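Long-range contacts in fumarylacetoacetate hydrolase (PDB 5TI1), which probably catalyses the metal-dependent hydrolysis of fumarylacetoacetate to fumarate and acetoacetate, the last step of phenylalanine and tyrosine breakdown: residues P149-Y155 with I184-A190; W179-P183 with M349-M353; I233-L239 with C365-D371; V243-E249 with A354-A358; R264-Q268 with F277-T281. All coordinates share one frame; numbering follows the deposited sequence.

Interaction 1: residues P149-Y155 with I184-A190. With MG (magnesium ion), chain K.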
# COMPACT_ATOMS: atom_id res chain seq x y z
N PRO B 149 -6.27 -2.28 -3.40
CA PRO B 149 -5.03 -1.81 -4.04
C PRO B 149 -4.16 -0.99 -3.09
O PRO B 149 -2.92 -1.08 -3.15
CB PRO B 149 -5.54 -0.95 -5.22
CG PRO B 149 -6.98 -1.36 -5.41
CD PRO B 149 -7.46 -1.66 -4.01
N GLY B 150 -4.79 -0.19 -2.23
CA GLY B 150 -4.11 0.64 -1.25
C GLY B 150 -4.95 0.82 -0.00
O GLY B 150 -6.18 0.95 -0.07
N TYR B 151 -4.29 0.81 1.15
CA TYR B 151 -4.93 1.03 2.44
C TYR B 151 -4.28 2.23 3.11
O TYR B 151 -3.07 2.27 3.31
CB TYR B 151 -4.83 -0.24 3.32
CG TYR B 151 -5.10 -0.02 4.79
CD1 TYR B 151 -6.16 0.75 5.23
CD2 TYR B 151 -4.27 -0.62 5.76
CE1 TYR B 151 -6.41 0.94 6.60
CE2 TYR B 151 -4.50 -0.44 7.11
CZ TYR B 151 -5.57 0.35 7.52
OH TYR B 151 -5.81 0.54 8.86
N THR B 152 -5.10 3.24 3.41
CA THR B 152 -4.68 4.47 4.05
C THR B 152 -5.40 4.58 5.39
O THR B 152 -6.58 4.24 5.48
CB THR B 152 -5.03 5.69 3.18
OG1 THR B 152 -4.35 5.60 1.92
CG2 THR B 152 -4.67 6.98 3.89
N ASP B 153 -4.71 5.08 6.41
CA ASP B 153 -5.34 5.22 7.72
C ASP B 153 -5.17 6.65 8.23
O ASP B 153 -4.07 7.20 8.19
CB ASP B 153 -4.77 4.23 8.73
CG ASP B 153 -5.63 4.12 9.98
OD1 ASP B 153 -6.87 4.31 9.88
OD2 ASP B 153 -5.05 3.85 11.05
N PHE B 154 -6.27 7.24 8.68
CA PHE B 154 -6.25 8.59 9.18
C PHE B 154 -6.23 8.57 10.71
O PHE B 154 -5.91 7.55 11.33
CB PHE B 154 -7.43 9.37 8.59
CG PHE B 154 -7.29 9.62 7.12
CD1 PHE B 154 -6.59 10.73 6.65
CD2 PHE B 154 -7.80 8.72 6.19
CE1 PHE B 154 -6.42 10.96 5.29
CE2 PHE B 154 -7.64 8.93 4.82
CZ PHE B 154 -6.95 10.05 4.38
N TYR B 155 -6.59 9.70 11.32
CA TYR B 155 -6.35 9.95 12.73
C TYR B 155 -7.32 11.03 13.18
O TYR B 155 -6.93 11.96 13.89
CB TYR B 155 -4.90 10.39 12.92
CG TYR B 155 -4.37 10.33 14.33
CD1 TYR B 155 -4.02 9.12 14.92
CD2 TYR B 155 -4.15 11.49 15.06
CE1 TYR B 155 -3.51 9.07 16.20
CE2 TYR B 155 -3.65 11.46 16.34
CZ TYR B 155 -3.33 10.24 16.91
OH TYR B 155 -2.82 10.20 18.18
N ILE B 184 -4.60 14.44 9.22
CA ILE B 184 -3.34 13.72 9.04
C ILE B 184 -3.62 12.22 8.88
O ILE B 184 -4.63 11.68 9.37
CB ILE B 184 -2.37 13.96 10.20
CG1 ILE B 184 -2.88 13.32 11.48
CG2 ILE B 184 -2.10 15.46 10.40
CD1 ILE B 184 -1.86 13.32 12.58
N GLY B 185 -2.71 11.54 8.19
CA GLY B 185 -2.85 10.13 7.90
C GLY B 185 -1.54 9.58 7.40
O GLY B 185 -0.56 10.30 7.22
N TYR B 186 -1.54 8.27 7.16
CA TYR B 186 -0.35 7.55 6.73
C TYR B 186 -0.80 6.41 5.82
O TYR B 186 -1.96 5.99 5.86
CB TYR B 186 0.46 7.04 7.94
CG TYR B 186 -0.26 5.96 8.74
CD1 TYR B 186 -1.25 6.28 9.65
CD2 TYR B 186 0.06 4.61 8.57
CE1 TYR B 186 -1.92 5.28 10.37
CE2 TYR B 186 -0.59 3.62 9.28
CZ TYR B 186 -1.59 3.95 10.18
OH TYR B 186 -2.24 2.94 10.88
N ASN B 187 0.11 5.93 4.96
CA ASN B 187 -0.15 4.70 4.22
C ASN B 187 -0.11 3.51 5.18
O ASN B 187 0.83 3.38 5.96
CB ASN B 187 0.88 4.46 3.12
CG ASN B 187 0.94 5.58 2.13
OD1 ASN B 187 1.95 6.27 2.05
ND2 ASN B 187 -0.12 5.78 1.37
N GLY B 188 -1.13 2.66 5.11
CA GLY B 188 -1.11 1.39 5.79
C GLY B 188 -0.70 0.27 4.85
O GLY B 188 -0.45 0.48 3.66
N ARG B 189 -0.64 -0.93 5.40
CA ARG B 189 -0.23 -2.11 4.65
C ARG B 189 -1.46 -2.86 4.15
O ARG B 189 -2.18 -3.50 4.93
CB ARG B 189 0.66 -3.00 5.52
CG ARG B 189 1.21 -4.21 4.80
CD ARG B 189 2.38 -3.84 3.86
NE ARG B 189 2.84 -5.07 3.23
CZ ARG B 189 3.72 -5.18 2.23
NH1 ARG B 189 4.28 -4.10 1.67
NH2 ARG B 189 4.02 -6.40 1.79
N ALA B 190 -1.69 -2.82 2.84
CA ALA B 190 -2.86 -3.49 2.27
C ALA B 190 -2.78 -5.00 2.41
O ALA B 190 -3.81 -5.65 2.61
CB ALA B 190 -3.03 -3.09 0.80
MG MG K . -5.39 3.37 13.23
O HOH W 1 -1.31 1.50 1.22
O HOH W 2 -2.85 0.51 9.95
O HOH W 3 -6.86 12.74 10.71
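Asp-153 and Tyr-186 pair across two antiparallel strands, 151-154 and 185-188, and their backbones exchange two hydrogen bonds. Asp-153 N donates a hydrogen bond to Tyr-186 O at 2.9 Å, with an N-H...O angle of 174°, and Tyr-186 N answers to Asp-153 O. Further on, Gly-188 N donates to Tyr-151 O at 2.7 Å, a more bent bond. Beyond it the strands part, and one water accepts from Tyr-151 N and donates to Gly-188 O.

The side chains of the pair run alongside each other on one face of the sheet. CG of Tyr-186 is wedged between its own backbone N and carbonyl carbon (chi1 67°), which brings the ring alongside the Asp-153 side chain, with CE1 3.5 Å from Asp-153 CB. Tyr-186 OH ends 3.0 Å from Asp-153 OD2, the carboxylate plane standing 73° from the ring. A second water links Tyr-186 OH to Tyr-151 OH.

Apolar contact closes the ends: Tyr-155 CD2 meets Ile-184 CD1 at 3.8 Å, and Tyr-151 CB meets Ala-190 CB at 4.2 Å. The Arg-189 carbonyl lies at the edge of the Tyr-151 ring, while its guanidinium forms a salt bridge with Asp-371 of the second subunit.

Asp-153 OD2 binds the magnesium ion at 2.3 Å. The strand pair thus carries Asp-153 into the four-carboxylate magnesium site, completed by Glu-226, Glu-228 and Asp-260, with Tyr-186 as a second-shell neighbour.

Interaction 2: residues W179-P183 with M349-M353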
# COMPACT_ATOMS: atom_id res chain seq x y z
N TRP B 179 -2.73 19.21 13.49
CA TRP B 179 -3.86 18.29 13.57
C TRP B 179 -5.18 18.97 13.23
O TRP B 179 -6.05 18.37 12.59
CB TRP B 179 -3.94 17.64 14.97
CG TRP B 179 -4.94 16.52 15.00
CD1 TRP B 179 -4.70 15.19 14.83
CD2 TRP B 179 -6.36 16.65 15.17
NE1 TRP B 179 -5.87 14.48 14.89
CE2 TRP B 179 -6.91 15.35 15.11
CE3 TRP B 179 -7.22 17.74 15.39
CZ2 TRP B 179 -8.27 15.11 15.25
CZ3 TRP B 179 -8.57 17.49 15.53
CH2 TRP B 179 -9.09 16.19 15.45
N SER B 180 -5.36 20.22 13.65
CA SER B 180 -6.59 20.95 13.37
C SER B 180 -6.55 21.68 12.03
O SER B 180 -7.52 22.35 11.69
CB SER B 180 -6.88 21.93 14.51
OG SER B 180 -7.07 21.23 15.74
N GLU B 181 -5.45 21.55 11.28
CA GLU B 181 -5.34 22.13 9.95
C GLU B 181 -5.47 21.10 8.84
O GLU B 181 -5.67 21.49 7.68
CB GLU B 181 -4.00 22.87 9.80
CG GLU B 181 -3.82 24.03 10.78
CD GLU B 181 -4.42 25.34 10.27
OE1 GLU B 181 -4.85 25.38 9.10
OE2 GLU B 181 -4.46 26.31 11.05
N MET B 182 -5.37 19.81 9.14
CA MET B 182 -5.45 18.80 8.10
C MET B 182 -5.86 17.47 8.72
O MET B 182 -5.55 17.21 9.89
CB MET B 182 -4.11 18.65 7.37
CG MET B 182 -3.02 18.08 8.24
SD MET B 182 -1.52 17.67 7.34
CE MET B 182 -1.01 19.31 6.83
N PRO B 183 -6.54 16.63 7.98
CA PRO B 183 -6.76 15.26 8.45
C PRO B 183 -5.51 14.43 8.24
O PRO B 183 -5.35 13.80 7.19
CB PRO B 183 -7.93 14.77 7.60
CG PRO B 183 -7.87 15.62 6.35
CD PRO B 183 -7.33 16.95 6.77
N MET B 349 -16.42 12.15 14.70
CA MET B 349 -15.16 12.45 14.03
C MET B 349 -15.08 13.91 13.60
O MET B 349 -16.04 14.49 13.10
CB MET B 349 -14.98 11.52 12.84
CG MET B 349 -14.88 10.05 13.23
SD MET B 349 -13.60 9.68 14.48
CE MET B 349 -12.29 9.05 13.42
N TYR B 350 -13.90 14.51 13.82
CA TYR B 350 -13.66 15.92 13.50
C TYR B 350 -13.50 16.14 11.99
O TYR B 350 -13.89 17.18 11.47
CB TYR B 350 -12.42 16.39 14.24
CG TYR B 350 -12.19 17.89 14.27
CD1 TYR B 350 -11.43 18.51 13.29
CD2 TYR B 350 -12.70 18.66 15.30
CE1 TYR B 350 -11.20 19.89 13.33
CE2 TYR B 350 -12.48 20.03 15.35
CZ TYR B 350 -11.73 20.64 14.36
OH TYR B 350 -11.51 22.00 14.40
N TRP B 351 -12.90 15.18 11.28
CA TRP B 351 -12.71 15.28 9.84
C TRP B 351 -13.60 14.25 9.16
O TRP B 351 -13.61 13.08 9.55
CB TRP B 351 -11.25 15.06 9.44
CG TRP B 351 -10.28 16.09 9.95
CD1 TRP B 351 -9.42 15.96 11.01
CD2 TRP B 351 -10.05 17.41 9.42
NE1 TRP B 351 -8.68 17.11 11.17
CE2 TRP B 351 -9.05 18.01 10.21
CE3 TRP B 351 -10.59 18.13 8.35
CZ2 TRP B 351 -8.58 19.31 9.97
CZ3 TRP B 351 -10.13 19.43 8.11
CH2 TRP B 351 -9.13 20.00 8.91
N THR B 352 -14.36 14.67 8.15
CA THR B 352 -15.25 13.75 7.46
C THR B 352 -14.48 12.93 6.42
O THR B 352 -13.33 13.21 6.09
CB THR B 352 -16.37 14.50 6.77
OG1 THR B 352 -15.81 15.30 5.73
CG2 THR B 352 -17.09 15.38 7.78
N MET B 353 -15.18 11.91 5.90
CA MET B 353 -14.64 11.13 4.78
C MET B 353 -14.35 12.02 3.58
O MET B 353 -13.32 11.86 2.91
CB MET B 353 -15.63 10.04 4.40
CG MET B 353 -15.79 8.94 5.44
SD MET B 353 -17.04 7.73 4.96
CE MET B 353 -18.54 8.68 5.22
O HOH W 4 -9.59 21.67 16.67
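Trp-179 begins the contact by setting its six-membered ring against two aromatic side chains of 349-353. With CG anti to the backbone N (chi1 -170°), the indole reaches across so that CH2 lies 3.5 Å from Tyr-350 CB and CZ3 sits over one face of the tyrosine ring; those two planes are inclined at 50°. Trp-351 presents its edge to the face of Trp-179, a T-shaped pair with centroids 5.3 Å apart. Trp-179 also supplies a polar grip, for its carbonyl O accepts the indole proton of Trp-351 NE1 at 3.2 Å. The acceptor lies close to the Trp-351 ring plane, which restrains the rotation of that ring. The other indole nitrogen, Trp-179 NE1, is bonded to Tyr-155 O.

At Ser-180 a water joins OG to Tyr-350 OH, weakly on the tyrosine side; the main partner of that hydroxyl is Asp-307 N. Ser-180 O is buried without a polar partner in the model. Glu-181 turns to Arg-214 of the second subunit, whereas the backbone of Met-182 lies against the Trp-351 indole, its N 3.4 Å from CZ2.

Pro-183 completes the cover: its CD stands 3.7 Å from the centroid of the six-membered ring of Trp-351, nearly on the ring normal, in a CH-pi contact.

Trp-179, Tyr-350 and Trp-351 make up an aromatic cluster that joins two loops beside Tyr-155, a probable substrate-binding residue.

Interaction 3: residues I233-L239 with C365-D371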
# COMPACT_ATOMS: atom_id res chain seq x y z
N ILE B 233 -13.25 2.91 -1.87
CA ILE B 233 -13.32 3.77 -3.04
C ILE B 233 -14.13 3.08 -4.13
O ILE B 233 -13.86 1.92 -4.49
CB ILE B 233 -11.91 4.13 -3.55
CG1 ILE B 233 -11.20 5.03 -2.55
CG2 ILE B 233 -12.00 4.86 -4.90
CD1 ILE B 233 -11.95 6.35 -2.28
N GLY B 234 -15.12 3.79 -4.68
CA GLY B 234 -15.92 3.26 -5.77
C GLY B 234 -15.55 3.84 -7.12
O GLY B 234 -15.82 3.23 -8.16
N ALA B 235 -14.95 5.02 -7.12
CA ALA B 235 -14.45 5.65 -8.33
C ALA B 235 -13.12 6.30 -8.00
O ALA B 235 -13.01 7.03 -7.01
CB ALA B 235 -15.45 6.68 -8.88
N GLY B 236 -12.11 6.04 -8.81
CA GLY B 236 -10.77 6.51 -8.53
C GLY B 236 -10.58 7.93 -9.03
O GLY B 236 -11.52 8.62 -9.43
N ASN B 237 -9.33 8.37 -8.98
CA ASN B 237 -8.95 9.63 -9.60
C ASN B 237 -7.57 9.46 -10.23
O ASN B 237 -6.76 8.65 -9.77
CB ASN B 237 -8.97 10.79 -8.59
CG ASN B 237 -7.88 10.68 -7.53
OD1 ASN B 237 -7.89 9.78 -6.70
ND2 ASN B 237 -6.92 11.60 -7.57
N ALA B 238 -7.32 10.21 -11.30
CA ALA B 238 -6.06 10.08 -12.03
C ALA B 238 -4.91 10.72 -11.26
O ALA B 238 -5.10 11.64 -10.46
CB ALA B 238 -6.17 10.72 -13.42
N LEU B 239 -3.71 10.21 -11.48
CA LEU B 239 -2.54 10.76 -10.80
C LEU B 239 -2.34 12.21 -11.21
O LEU B 239 -2.37 12.55 -12.40
CB LEU B 239 -1.31 9.92 -11.14
CG LEU B 239 -0.02 10.18 -10.38
CD1 LEU B 239 -0.20 9.95 -8.90
CD2 LEU B 239 1.07 9.28 -10.93
N CYS B 365 -2.01 12.60 -5.38
CA CYS B 365 -2.05 11.15 -5.23
C CYS B 365 -3.31 10.60 -5.88
O CYS B 365 -4.38 11.21 -5.81
CB CYS B 365 -1.99 10.75 -3.75
SG CYS B 365 -1.89 8.96 -3.45
N ASN B 366 -3.17 9.47 -6.56
CA ASN B 366 -4.30 8.83 -7.22
C ASN B 366 -4.93 7.80 -6.30
O ASN B 366 -4.31 7.33 -5.34
CB ASN B 366 -3.86 8.18 -8.54
CG ASN B 366 -2.76 7.16 -8.36
OD1 ASN B 366 -1.96 7.23 -7.42
ND2 ASN B 366 -2.70 6.20 -9.28
N THR B 367 -6.20 7.50 -6.55
CA THR B 367 -6.88 6.43 -5.83
C THR B 367 -7.50 5.48 -6.85
O THR B 367 -7.67 5.81 -8.02
CB THR B 367 -7.96 6.94 -4.88
OG1 THR B 367 -9.04 7.50 -5.64
CG2 THR B 367 -7.41 8.00 -3.92
N ARG B 368 -7.84 4.28 -6.36
CA ARG B 368 -8.30 3.19 -7.19
C ARG B 368 -9.48 2.51 -6.52
O ARG B 368 -9.59 2.48 -5.29
CB ARG B 368 -7.17 2.16 -7.42
CG ARG B 368 -6.01 2.72 -8.24
CD ARG B 368 -4.92 1.68 -8.48
NE ARG B 368 -4.14 1.47 -7.27
CZ ARG B 368 -3.08 0.67 -7.19
NH1 ARG B 368 -2.67 -0.02 -8.24
NH2 ARG B 368 -2.43 0.55 -6.03
N VAL B 369 -10.35 1.94 -7.36
CA VAL B 369 -11.49 1.16 -6.88
C VAL B 369 -11.00 0.08 -5.92
O VAL B 369 -10.04 -0.63 -6.22
CB VAL B 369 -12.24 0.55 -8.08
CG1 VAL B 369 -13.23 -0.50 -7.63
CG2 VAL B 369 -12.94 1.65 -8.90
N GLY B 370 -11.66 -0.03 -4.76
CA GLY B 370 -11.28 -1.01 -3.76
C GLY B 370 -10.32 -0.51 -2.70
O GLY B 370 -10.08 -1.22 -1.72
N ASP B 371 -9.73 0.68 -2.89
CA ASP B 371 -8.92 1.29 -1.84
C ASP B 371 -9.72 1.39 -0.54
O ASP B 371 -10.94 1.59 -0.54
CB ASP B 371 -8.45 2.69 -2.25
CG ASP B 371 -7.24 2.69 -3.18
OD1 ASP B 371 -6.59 1.64 -3.38
OD2 ASP B 371 -6.94 3.77 -3.73
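Backbone bonds fasten the irregular segments 233-239 and 365-371 at two places, Ile-233 against Gly-370 and Asp-371, and Asn-237 against Thr-367. Ile-233 N donates to Asp-371 O, and its carbonyl receives Gly-370 N at 3.0 Å. Asn-237 N bonds to Thr-367 O at 3.2 Å, while the return bond from Thr-367 N to Asn-237 O is weak.

The Asn-237 side chain carries most of the polar traffic. Its CG is tucked between its own backbone N and carbonyl carbon (chi1 68°), bringing the amide alongside the partner chain. OD1 accepts the hydroxyl proton of Thr-367 OG1 at 2.8 Å, in the plane of the amide carbonyl, and takes a weak bond from Thr-367 N as well. On the other branch, ND2 donates to Cys-365 O at 3.1 Å with an N-H...O angle of 166°, and also to Glu-241 O. Both ends of the amide are engaged, which fixes its rotation.

Aliphatic carbons line the rest, against both carbon and oxygen. Ile-233 CG1 runs beside Asp-371 CB at 3.6 Å, a carbon-carbon contact; Val-369 CG2 touches Gly-234 O, and Leu-239 CD1 meets Asn-366 OD1 at 3.6 Å, an oxygen bonded to Ser-191 of the second subunit.

Residues 368-371 form a type II beta turn, with glycine at its third position and the Asp-371 carboxylate bonded back to Arg-368 N. The turn delivers the chain into strand 372-374 of the central sheet, and the single beta bridge pins the loop before it to the one leaving strand 223-233.

Interaction 4: residues V243-E249 with A354-A358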
# COMPACT_ATOMS: atom_id res chain seq x y z
N VAL B 243 -9.15 15.35 -6.02
CA VAL B 243 -10.60 15.26 -5.84
C VAL B 243 -11.03 16.38 -4.91
O VAL B 243 -10.50 16.51 -3.80
CB VAL B 243 -11.01 13.90 -5.26
CG1 VAL B 243 -12.52 13.82 -5.09
CG2 VAL B 243 -10.51 12.77 -6.14
N THR B 244 -11.98 17.22 -5.35
CA THR B 244 -12.42 18.32 -4.51
C THR B 244 -13.28 17.78 -3.37
O THR B 244 -13.84 16.68 -3.43
CB THR B 244 -13.21 19.38 -5.29
OG1 THR B 244 -14.48 18.86 -5.70
CG2 THR B 244 -12.43 19.86 -6.53
N CYS B 245 -13.35 18.57 -2.30
CA CYS B 245 -14.11 18.13 -1.13
C CYS B 245 -15.57 17.93 -1.49
O CYS B 245 -16.19 16.94 -1.08
CB CYS B 245 -13.95 19.13 0.01
SG CYS B 245 -14.47 18.46 1.58
N ALA B 246 -16.13 18.84 -2.28
CA ALA B 246 -17.53 18.73 -2.68
C ALA B 246 -17.78 17.50 -3.54
O ALA B 246 -18.89 16.95 -3.52
CB ALA B 246 -17.96 20.00 -3.43
N ASP B 247 -16.78 17.05 -4.30
CA ASP B 247 -16.94 15.92 -5.19
C ASP B 247 -16.59 14.60 -4.53
O ASP B 247 -16.84 13.54 -5.11
CB ASP B 247 -16.07 16.13 -6.45
CG ASP B 247 -16.24 15.03 -7.49
OD1 ASP B 247 -17.39 14.66 -7.79
OD2 ASP B 247 -15.21 14.54 -8.01
N ALA B 248 -16.07 14.64 -3.30
CA ALA B 248 -15.40 13.49 -2.71
C ALA B 248 -16.34 12.31 -2.52
O ALA B 248 -16.02 11.17 -2.88
CB ALA B 248 -14.76 13.90 -1.39
N GLU B 249 -17.53 12.56 -1.94
CA GLU B 249 -18.40 11.45 -1.52
C GLU B 249 -18.88 10.63 -2.71
O GLU B 249 -19.13 9.42 -2.57
CB GLU B 249 -19.59 11.98 -0.72
CG GLU B 249 -19.25 12.39 0.70
CD GLU B 249 -20.48 12.79 1.51
OE1 GLU B 249 -21.59 12.37 1.14
OE2 GLU B 249 -20.33 13.50 2.52
N ALA B 354 -15.26 12.95 3.27
CA ALA B 354 -15.03 13.86 2.15
C ALA B 354 -13.74 14.64 2.34
O ALA B 354 -12.92 14.74 1.42
CB ALA B 354 -16.23 14.81 2.00
N GLN B 355 -13.53 15.16 3.55
CA GLN B 355 -12.33 15.94 3.81
C GLN B 355 -11.09 15.06 3.75
O GLN B 355 -10.05 15.48 3.22
CB GLN B 355 -12.45 16.63 5.16
CG GLN B 355 -13.53 17.72 5.16
CD GLN B 355 -13.74 18.33 6.53
OE1 GLN B 355 -13.78 17.61 7.54
NE2 GLN B 355 -13.87 19.65 6.57
N GLN B 356 -11.19 13.84 4.26
CA GLN B 356 -10.05 12.93 4.24
C GLN B 356 -9.63 12.62 2.81
O GLN B 356 -8.44 12.66 2.48
CB GLN B 356 -10.40 11.64 5.00
CG GLN B 356 -10.52 11.84 6.51
CD GLN B 356 -11.15 10.65 7.20
OE1 GLN B 356 -11.93 9.90 6.60
NE2 GLN B 356 -10.82 10.46 8.48
N LEU B 357 -10.59 12.30 1.94
CA LEU B 357 -10.27 12.00 0.55
C LEU B 357 -9.73 13.24 -0.16
O LEU B 357 -8.78 13.16 -0.94
CB LEU B 357 -11.50 11.46 -0.16
CG LEU B 357 -11.29 10.96 -1.59
CD1 LEU B 357 -10.26 9.81 -1.60
CD2 LEU B 357 -12.63 10.54 -2.19
N ALA B 358 -10.34 14.40 0.11
CA ALA B 358 -9.86 15.65 -0.48
C ALA B 358 -8.41 15.90 -0.11
O ALA B 358 -7.57 16.19 -0.98
CB ALA B 358 -10.75 16.80 -0.02
O HOH W 5 -8.15 17.56 -3.08
O HOH W 6 -18.17 12.74 4.22
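Ala-248 and Ala-354 meet methyl to methyl, their CB atoms 3.8 Å apart, where the short, weakly bonded helix about 245-248 lies against helix 353-362. This is the close-packed part of the contact. The small side chains let the backbones approach, so that Ala-248 CB also comes within 3.5 Å of Ala-354 O. The methyl of Ala-354 has a second neighbour in Cys-245 O. One turn further along the helix, Ala-358 CB rests on Cys-245 CA at 3.8 Å, and Ala-358 CA makes a CH...O contact with Val-243 O at 3.5 Å. Leu-357 points CD2 at the carbonyl of Ala-248, whose O it reaches at 3.5 Å. Cys-245 SG, anti to its backbone N (chi1 -164°), is placed against Gln-355, 3.8 Å from its CG. Behind this layer, Leu-357 packs on Ile-233 of strand 223-233.

The margins are looser and draw on water. At one end a water donates to both Val-243 O and Ala-358 O, bridging two carbonyls. At the other end a water donates to Glu-249 OE2 and accepts from Ala-354 N. That carboxylate is engaged further by His-320 and by a salt bridge to Arg-300. On the outward side Thr-244 is the N-cap of the short helix, its OG1 accepting from Asp-247 N.

No direct hydrogen bond crosses between the segments. Cohesion therefore comes from close apolar fit at the centre, and polar groups at the margins, three backbone atoms and one carboxylate oxygen, are linked through water.

Interaction 5: residues R264-Q268 with F277-T281. With NA (sodium ion), chain L.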
# COMPACT_ATOMS: atom_id res chain seq x y z
N ARG B 264 1.60 -1.28 20.75
CA ARG B 264 1.96 0.10 21.08
C ARG B 264 3.37 0.23 21.60
O ARG B 264 4.00 1.27 21.39
CB ARG B 264 0.98 0.66 22.11
CG ARG B 264 -0.43 0.60 21.61
CD ARG B 264 -1.30 1.65 22.22
NE ARG B 264 -2.60 1.60 21.57
CZ ARG B 264 -2.88 2.19 20.42
NH1 ARG B 264 -1.94 2.91 19.78
NH2 ARG B 264 -4.09 2.07 19.90
N ASP B 265 3.90 -0.80 22.28
CA ASP B 265 5.29 -0.73 22.72
C ASP B 265 6.24 -0.84 21.53
O ASP B 265 7.26 -0.15 21.48
CB ASP B 265 5.59 -1.78 23.79
CG ASP B 265 5.09 -3.18 23.43
OD1 ASP B 265 4.40 -3.36 22.41
OD2 ASP B 265 5.38 -4.12 24.21
N ILE B 266 5.92 -1.70 20.56
CA ILE B 266 6.67 -1.73 19.31
C ILE B 266 6.58 -0.37 18.62
O ILE B 266 7.56 0.11 18.03
CB ILE B 266 6.16 -2.87 18.40
CG1 ILE B 266 6.48 -4.23 19.03
CG2 ILE B 266 6.78 -2.79 17.02
CD1 ILE B 266 6.06 -5.42 18.17
N GLN B 267 5.42 0.29 18.72
CA GLN B 267 5.24 1.55 18.01
C GLN B 267 6.11 2.65 18.60
O GLN B 267 6.76 3.41 17.88
CB GLN B 267 3.77 1.98 18.03
CG GLN B 267 3.50 3.28 17.24
CD GLN B 267 2.05 3.73 17.28
OE1 GLN B 267 1.20 3.20 16.57
NE2 GLN B 267 1.76 4.74 18.10
N GLN B 268 6.12 2.75 19.94
CA GLN B 268 6.87 3.80 20.62
C GLN B 268 8.33 3.83 20.19
O GLN B 268 8.91 4.90 19.99
CB GLN B 268 6.76 3.60 22.13
CG GLN B 268 6.68 4.88 22.92
CD GLN B 268 5.35 5.59 22.72
OE1 GLN B 268 5.18 6.33 21.75
NE2 GLN B 268 4.41 5.36 23.63
N PHE B 277 4.95 1.47 11.90
CA PHE B 277 5.29 0.55 10.82
C PHE B 277 5.02 -0.89 11.25
O PHE B 277 3.90 -1.39 11.06
CB PHE B 277 6.75 0.75 10.41
CG PHE B 277 7.15 -0.05 9.20
CD1 PHE B 277 6.38 -0.04 8.05
CD2 PHE B 277 8.32 -0.79 9.21
CE1 PHE B 277 6.75 -0.76 6.94
CE2 PHE B 277 8.69 -1.53 8.10
CZ PHE B 277 7.90 -1.50 6.96
N ASN B 278 6.00 -1.57 11.85
CA ASN B 278 5.77 -2.95 12.29
C ASN B 278 4.65 -3.03 13.32
O ASN B 278 3.95 -4.05 13.40
CB ASN B 278 7.05 -3.55 12.85
CG ASN B 278 8.01 -4.01 11.76
OD1 ASN B 278 7.63 -4.16 10.59
ND2 ASN B 278 9.24 -4.28 12.14
N ALA B 279 4.45 -1.98 14.10
CA ALA B 279 3.43 -1.99 15.13
C ALA B 279 2.02 -2.03 14.56
O ALA B 279 1.08 -2.29 15.32
CB ALA B 279 3.56 -0.76 16.01
N LYS B 280 1.85 -1.75 13.26
CA LYS B 280 0.54 -1.69 12.64
C LYS B 280 0.29 -2.76 11.60
O LYS B 280 -0.86 -3.17 11.41
CB LYS B 280 0.33 -0.33 11.95
CG LYS B 280 0.43 0.85 12.88
CD LYS B 280 -0.78 0.91 13.76
CE LYS B 280 -1.13 2.35 14.10
NZ LYS B 280 -2.38 2.36 14.91
N THR B 281 1.33 -3.19 10.90
CA THR B 281 1.16 -3.95 9.68
C THR B 281 1.04 -5.45 9.91
O THR B 281 0.89 -6.19 8.93
CB THR B 281 2.34 -3.70 8.74
OG1 THR B 281 3.53 -4.21 9.36
CG2 THR B 281 2.49 -2.20 8.45
NA NA L . -3.09 -2.99 12.29
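Asn-278 is the first residue of 277-281 to touch helix 264-270, its CB 4.2 Å from Ile-266 CG2. Its amide serves another purpose, for ND2 bonds to His-359 O of the second subunit.

Ala-279 follows and makes the centre of the contact. Its methyl points at the helix, and CB lies 3.4 Å from Gln-267 CB and 3.9 Å from Ile-266 CG2, filling the notch between these two side chains. With CG1 of Ile-266 anti to the carbonyl carbon (chi1 -67°), CG2 is the branch that meets Ala-279.

Lys-280 adds the polar end. Its chain bends at chi2 and chi3, and CE passes 3.5 Å from Gln-267 OE1 as the two side chains cross. NZ bonds to Ser-262 OG. The backbone of the same residue faces elsewhere: Lys-280 O binds the sodium ion at 2.4 Å, with Asp-260, Trp-261, Ala-283 and Thr-284 completing the site.

Gln-267 is a predicted substrate ligand, and Lys-280 lies close to Glu-226 and Asp-260 of the magnesium site. No hydrogen bond spans the two segments, so direct contact between them is by van der Waals packing, mostly of carbon atoms.

How the interactions relate
From the N terminus, interaction 1 closes first, pairing strand 185-188 with 151-154. Interaction 2 opens inside that loop, at 179-183, and closes only at 349-353, so the two cross; they touch where Trp-179 meets Tyr-155. Interaction 3 opens at 233-239 and closes at 365-371, also crossing interaction 2. Interaction 4 is nested within interaction 3, and the short-range interaction 5 within interactions 2, 3 and 4. Helix 353-362 links interaction 2 to interaction 4, which abuts interaction 3 where Val-243 packs on Asn-237. Interactions 1 and 5 converge on the metal sites from the sheet and helix 278-281. All but interaction 4 touch the second subunit.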